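Local coordinates for protein probable glutathione S-transferase GSTU1 (Oryza sativa, PDB 1OYJ) that catalyses the conjugation of reduced glutathione to a wide range of hydrophobic electrophiles, as a tau-family glutathione transferase of rice, at residues 175-178 with 179-183; 218-221 with 222-225. All coordinates share one frame; numbering follows the deposited sequence.

Overall arrangement
Both contacts are turns of helix in the all-helical C-terminal part of the glutathione transferase fold, and their centres lie about 11 Å apart. Contact 1 spans the short helix 176-183 together with Trp175, contact 2 the middle of the last helix, 214-229, and the two helices pack on each other. Ser178 OG sits 3.7 Å from Val221 CG2, while the ring of Tyr177 meets that of Tyr218 edge-to-face. Nearest atoms of the Trp175 and Phe220 side chains lie about 7 Å and about 8 Å from bound glutathione, respectively. Phe220 packs on Phe12 and Val14, close to the glutathione-binding Ser15, so the last helix borders the N-terminal, thioredoxin-like domain.

Contact 1 (175-178 with 179-183); sequences WFYS and YERCG
Tyr177 and Arg181, one helical turn apart on helix 176-183 of the glutathione transferase C-terminal domain, run side by side and point the same way. The aliphatic part of Arg181 lies over one face of the phenol ring, a CH-pi contact with CG 4.0 Å from the ring centroid. Tyr177 has CG opposite its backbone N (chi1 173°), which lays the ring along the arginine chain; the guanidinium, turned 27° from the ring plane, continues beyond it. The buried side of the helix carries Trp175, Phe176 and Tyr179. One face of the Tyr179 ring is covered by the backbone carbonyl O of Trp175, 3.3 Å above the ring plane and offset toward the rim. That same oxygen accepts the Tyr179 N-H at 2.9 Å from N to O. Trp175 CB closes on Tyr179 CZ at 3.7 Å, and Phe176 crosses the tyrosine ring obliquely, CD1 to CD2 of Tyr179 3.9 Å. Helices 97-124 and 127-148 cover this cluster through Leu115, Leu122 and Met137 on Tyr179 and Leu141 on Phe176. Glu180 has an extended chain beyond CG, and its OE2 accepts a hydrogen bond from Val187 N, the first residue of helix 187-190. Successive i to i+4 backbone bonds complete the turns, among them Arg181 N to Tyr177 O and the last of those from 175-178, Cys182 N to Ser178 O at 3.0 Å.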
loop_
_atom_site.group_PDB
_atom_site.type_symbol
_atom_site.label_atom_id
_atom_site.label_comp_id
_atom_site.label_asym_id
_atom_site.label_seq_id
_atom_site.Cartn_x
_atom_site.Cartn_y
_atom_site.Cartn_z
ATOM N N TRP A 175 -8.821 1.974 -19.657
ATOM C CA TRP A 175 -10.076 2.471 -19.135
ATOM C C TRP A 175 -10.234 3.943 -19.400
ATOM O O TRP A 175 -11.288 4.505 -19.075
ATOM C CB TRP A 175 -10.138 2.179 -17.620
ATOM C CG TRP A 175 -9.999 0.744 -17.263
ATOM C CD1 TRP A 175 -8.956 -0.014 -17.443
ATOM C CD2 TRP A 175 -10.994 -0.104 -16.671
ATOM N NE1 TRP A 175 -9.182 -1.286 -16.990
ATOM C CE2 TRP A 175 -10.437 -1.358 -16.509
ATOM C CE3 TRP A 175 -12.284 0.080 -16.255
ATOM C CZ2 TRP A 175 -11.122 -2.420 -15.931
ATOM C CZ3 TRP A 175 -12.959 -1.001 -15.741
ATOM C CH2 TRP A 175 -12.376 -2.200 -15.563
ATOM N N PHE A 176 -9.231 4.612 -19.974
ATOM C CA PHE A 176 -9.344 6.067 -20.111
ATOM C C PHE A 176 -10.606 6.423 -20.949
ATOM O O PHE A 176 -11.378 7.305 -20.613
ATOM C CB PHE A 176 -8.105 6.730 -20.715
ATOM C CG PHE A 176 -6.944 6.930 -19.734
ATOM C CD1 PHE A 176 -7.016 6.500 -18.418
ATOM C CD2 PHE A 176 -5.762 7.502 -20.186
ATOM C CE1 PHE A 176 -5.959 6.648 -17.577
ATOM C CE2 PHE A 176 -4.706 7.696 -19.251
ATOM C CZ PHE A 176 -4.808 7.242 -18.022
ATOM N N TYR A 177 -10.833 5.636 -21.977
ATOM C CA TYR A 177 -11.934 5.866 -22.899
ATOM C C TYR A 177 -13.224 5.795 -22.155
ATOM O O TYR A 177 -14.044 6.678 -22.320
ATOM C CB TYR A 177 -11.880 4.902 -24.113
ATOM C CG TYR A 177 -13.116 5.004 -25.019
ATOM C CD1 TYR A 177 -13.336 6.129 -25.829
ATOM C CD2 TYR A 177 -14.072 4.012 -25.036
ATOM C CE1 TYR A 177 -14.517 6.240 -26.676
ATOM C CE2 TYR A 177 -15.207 4.096 -25.877
ATOM C CZ TYR A 177 -15.429 5.218 -26.694
ATOM O OH TYR A 177 -16.564 5.323 -27.512
ATOM N N SER A 178 -13.383 4.775 -21.317
ATOM C CA SER A 178 -14.546 4.607 -20.499
ATOM C C SER A 178 -14.714 5.767 -19.488
ATOM O O SER A 178 -15.845 6.188 -19.241
ATOM C CB SER A 178 -14.492 3.250 -19.770
ATOM O OG SER A 178 -14.503 2.164 -20.682
ATOM N N TYR A 179 -13.612 6.262 -18.947
ATOM C CA TYR A 179 -13.685 7.395 -18.035
ATOM C C TYR A 179 -14.195 8.595 -18.797
ATOM O O TYR A 179 -14.983 9.359 -18.243
ATOM C CB TYR A 179 -12.331 7.789 -17.464
ATOM C CG TYR A 179 -11.638 6.736 -16.619
ATOM C CD1 TYR A 179 -12.307 5.701 -16.070
ATOM C CD2 TYR A 179 -10.337 6.845 -16.350
ATOM C CE1 TYR A 179 -11.630 4.743 -15.332
ATOM C CE2 TYR A 179 -9.691 5.937 -15.597
ATOM C CZ TYR A 179 -10.333 4.893 -15.115
ATOM O OH TYR A 179 -9.599 3.981 -14.342
ATOM N N GLU A 180 -13.716 8.744 -20.039
ATOM C CA GLU A 180 -14.143 9.826 -20.926
ATOM C C GLU A 180 -15.595 9.861 -21.230
ATOM O O GLU A 180 -16.261 10.929 -21.074
ATOM C CB GLU A 180 -13.358 9.903 -22.253
ATOM C CG GLU A 180 -11.931 10.364 -22.055
ATOM C CD GLU A 180 -11.049 10.258 -23.287
ATOM O OE1 GLU A 180 -11.345 9.460 -24.183
ATOM O OE2 GLU A 180 -10.088 11.014 -23.355
ATOM N N ARG A 181 -16.128 8.711 -21.593
ATOM C CA ARG A 181 -17.508 8.674 -21.964
ATOM C C ARG A 181 -18.394 8.805 -20.732
ATOM O O ARG A 181 -19.404 9.486 -20.771
ATOM C CB ARG A 181 -17.808 7.360 -22.718
ATOM C CG ARG A 181 -17.074 7.300 -24.072
ATOM C CD ARG A 181 -17.849 6.808 -25.190
ATOM N NE ARG A 181 -19.026 7.600 -25.540
ATOM C CZ ARG A 181 -20.211 7.057 -25.800
ATOM N NH1 ARG A 181 -21.245 7.805 -26.169
ATOM N NH2 ARG A 181 -20.376 5.744 -25.680
ATOM N N CYS A 182 -18.002 8.209 -19.622
ATOM C CA CYS A 182 -18.861 8.273 -18.453
ATOM C C CYS A 182 -18.695 9.567 -17.674
ATOM O O CYS A 182 -19.669 10.087 -17.144
ATOM C CB CYS A 182 -18.626 7.101 -17.528
ATOM S SG CYS A 182 -18.823 5.477 -18.220
ATOM N N GLY A 183 -17.484 10.092 -17.635
ATOM C CA GLY A 183 -17.201 11.262 -16.885
ATOM C C GLY A 183 -17.393 12.598 -17.574
ATOM O O GLY A 183 -17.423 13.640 -16.917
#

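Contact 2 (218-221 with 222-225); sequences YDFV and GVLK
Phe220 packs against Val223 and Leu224, three and four places further along helix 214-229. Both approach obliquely, Leu224 at the CD2-CE2 side of the Phe220 ring and Val223 at the CD1-CE1 side: Phe220 CE2 is 3.7 Å from Leu224 CD1, and Phe220 CD1 is 4.1 Å from Val223 CG2. With CG turned opposite the backbone N (chi1 -176°), the ring is carried forward along the helix, where the two aliphatic side chains can reach it. A serine in place of Phe220 would probably leave Leu224 CD1 and Val223 CG2 without their shared aromatic partner and remove the contacts with Phe12 and Val14.

The backbone supplies the polar interactions. Four i to i+4 hydrogen bonds join the segments; the straightest, Leu224 N to Phe220 O, spans 2.8 Å with an N-H...O angle of 171°. Lys225 N reaches Val221 O at 2.7 Å, and Gly222 N donates to Tyr218 O.

Val221 and Leu224 both touch Trp123 of helix 97-124, and Val221 also meets Trp175. This is a regular alpha-helix, the last of this chain, with Phe220 on the side of the N-terminal domain, packed on helices 97-124 and 176-183 of the glutathione transferase C-terminal domain.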
loop_
_atom_site.group_PDB
_atom_site.type_symbol
_atom_site.label_atom_id
_atom_site.label_comp_id
_atom_site.label_asym_id
_atom_site.label_seq_id
_atom_site.Cartn_x
_atom_site.Cartn_y
_atom_site.Cartn_z
ATOM N N TYR A 218 -14.720 -0.807 -22.585
ATOM C CA TYR A 218 -15.969 -0.026 -22.508
ATOM C C TYR A 218 -17.170 -0.940 -22.512
ATOM O O TYR A 218 -18.181 -0.624 -21.900
ATOM C CB TYR A 218 -16.117 0.930 -23.636
ATOM C CG TYR A 218 -17.309 1.909 -23.535
ATOM C CD1 TYR A 218 -17.527 2.649 -22.405
ATOM C CD2 TYR A 218 -18.188 2.067 -24.586
ATOM C CE1 TYR A 218 -18.557 3.543 -22.317
ATOM C CE2 TYR A 218 -19.255 2.967 -24.492
ATOM C CZ TYR A 218 -19.409 3.685 -23.355
ATOM O OH TYR A 218 -20.436 4.559 -23.193
ATOM N N ASP A 219 -17.062 -2.031 -23.264
ATOM C CA ASP A 219 -18.110 -3.041 -23.328
ATOM C C ASP A 219 -18.248 -3.760 -21.999
ATOM O O ASP A 219 -19.364 -3.978 -21.462
ATOM C CB ASP A 219 -17.751 -3.984 -24.449
ATOM C CG ASP A 219 -18.232 -3.474 -25.786
ATOM O OD1 ASP A 219 -19.094 -2.530 -25.851
ATOM O OD2 ASP A 219 -17.753 -3.950 -26.812
ATOM N N PHE A 220 -17.136 -4.040 -21.361
ATOM C CA PHE A 220 -17.205 -4.632 -20.007
ATOM C C PHE A 220 -17.863 -3.605 -19.014
ATOM O O PHE A 220 -18.694 -3.998 -18.186
ATOM C CB PHE A 220 -15.844 -5.033 -19.554
ATOM C CG PHE A 220 -15.824 -5.714 -18.279
ATOM C CD1 PHE A 220 -16.217 -7.019 -18.182
ATOM C CD2 PHE A 220 -15.370 -5.073 -17.152
ATOM C CE1 PHE A 220 -16.254 -7.665 -16.951
ATOM C CE2 PHE A 220 -15.348 -5.711 -15.950
ATOM C CZ PHE A 220 -15.785 -7.042 -15.861
ATOM N N VAL A 221 -17.522 -2.321 -19.122
ATOM C CA VAL A 221 -18.077 -1.340 -18.214
ATOM C C VAL A 221 -19.589 -1.350 -18.422
ATOM O O VAL A 221 -20.380 -1.097 -17.508
ATOM C CB VAL A 221 -17.534 -0.004 -18.528
ATOM C CG1 VAL A 221 -18.327 1.072 -17.879
ATOM C CG2 VAL A 221 -16.112 0.041 -18.048
ATOM N N GLY A 222 -19.954 -1.605 -19.648
ATOM C CA GLY A 222 -21.340 -1.739 -20.007
ATOM C C GLY A 222 -21.990 -2.851 -19.210
ATOM O O GLY A 222 -23.087 -2.642 -18.677
ATOM N N VAL A 223 -21.359 -4.017 -19.091
ATOM C CA VAL A 223 -21.993 -5.050 -18.297
ATOM C C VAL A 223 -21.952 -4.615 -16.851
ATOM O O VAL A 223 -22.949 -4.760 -16.153
ATOM C CB VAL A 223 -21.440 -6.505 -18.455
ATOM C CG1 VAL A 223 -21.051 -6.796 -19.885
ATOM C CG2 VAL A 223 -20.293 -6.788 -17.516
ATOM N N LEU A 224 -20.846 -4.074 -16.379
ATOM C CA LEU A 224 -20.824 -3.626 -14.995
ATOM C C LEU A 224 -21.984 -2.628 -14.705
ATOM O O LEU A 224 -22.631 -2.720 -13.665
ATOM C CB LEU A 224 -19.486 -2.946 -14.629
ATOM C CG LEU A 224 -18.196 -3.758 -14.614
ATOM C CD1 LEU A 224 -17.028 -2.855 -14.393
ATOM C CD2 LEU A 224 -18.199 -4.798 -13.559
ATOM N N LYS A 225 -22.246 -1.692 -15.623
ATOM C CA LYS A 225 -23.234 -0.635 -15.410
ATOM C C LYS A 225 -24.620 -1.248 -15.214
ATOM O O LYS A 225 -25.461 -0.676 -14.529
ATOM C CB LYS A 225 -23.227 0.369 -16.564
ATOM C CG LYS A 225 -24.020 1.655 -16.326
ATOM C CD LYS A 225 -25.231 1.820 -17.286
ATOM C CE LYS A 225 -26.508 2.285 -16.550
ATOM N NZ LYS A 225 -27.781 1.829 -17.178
#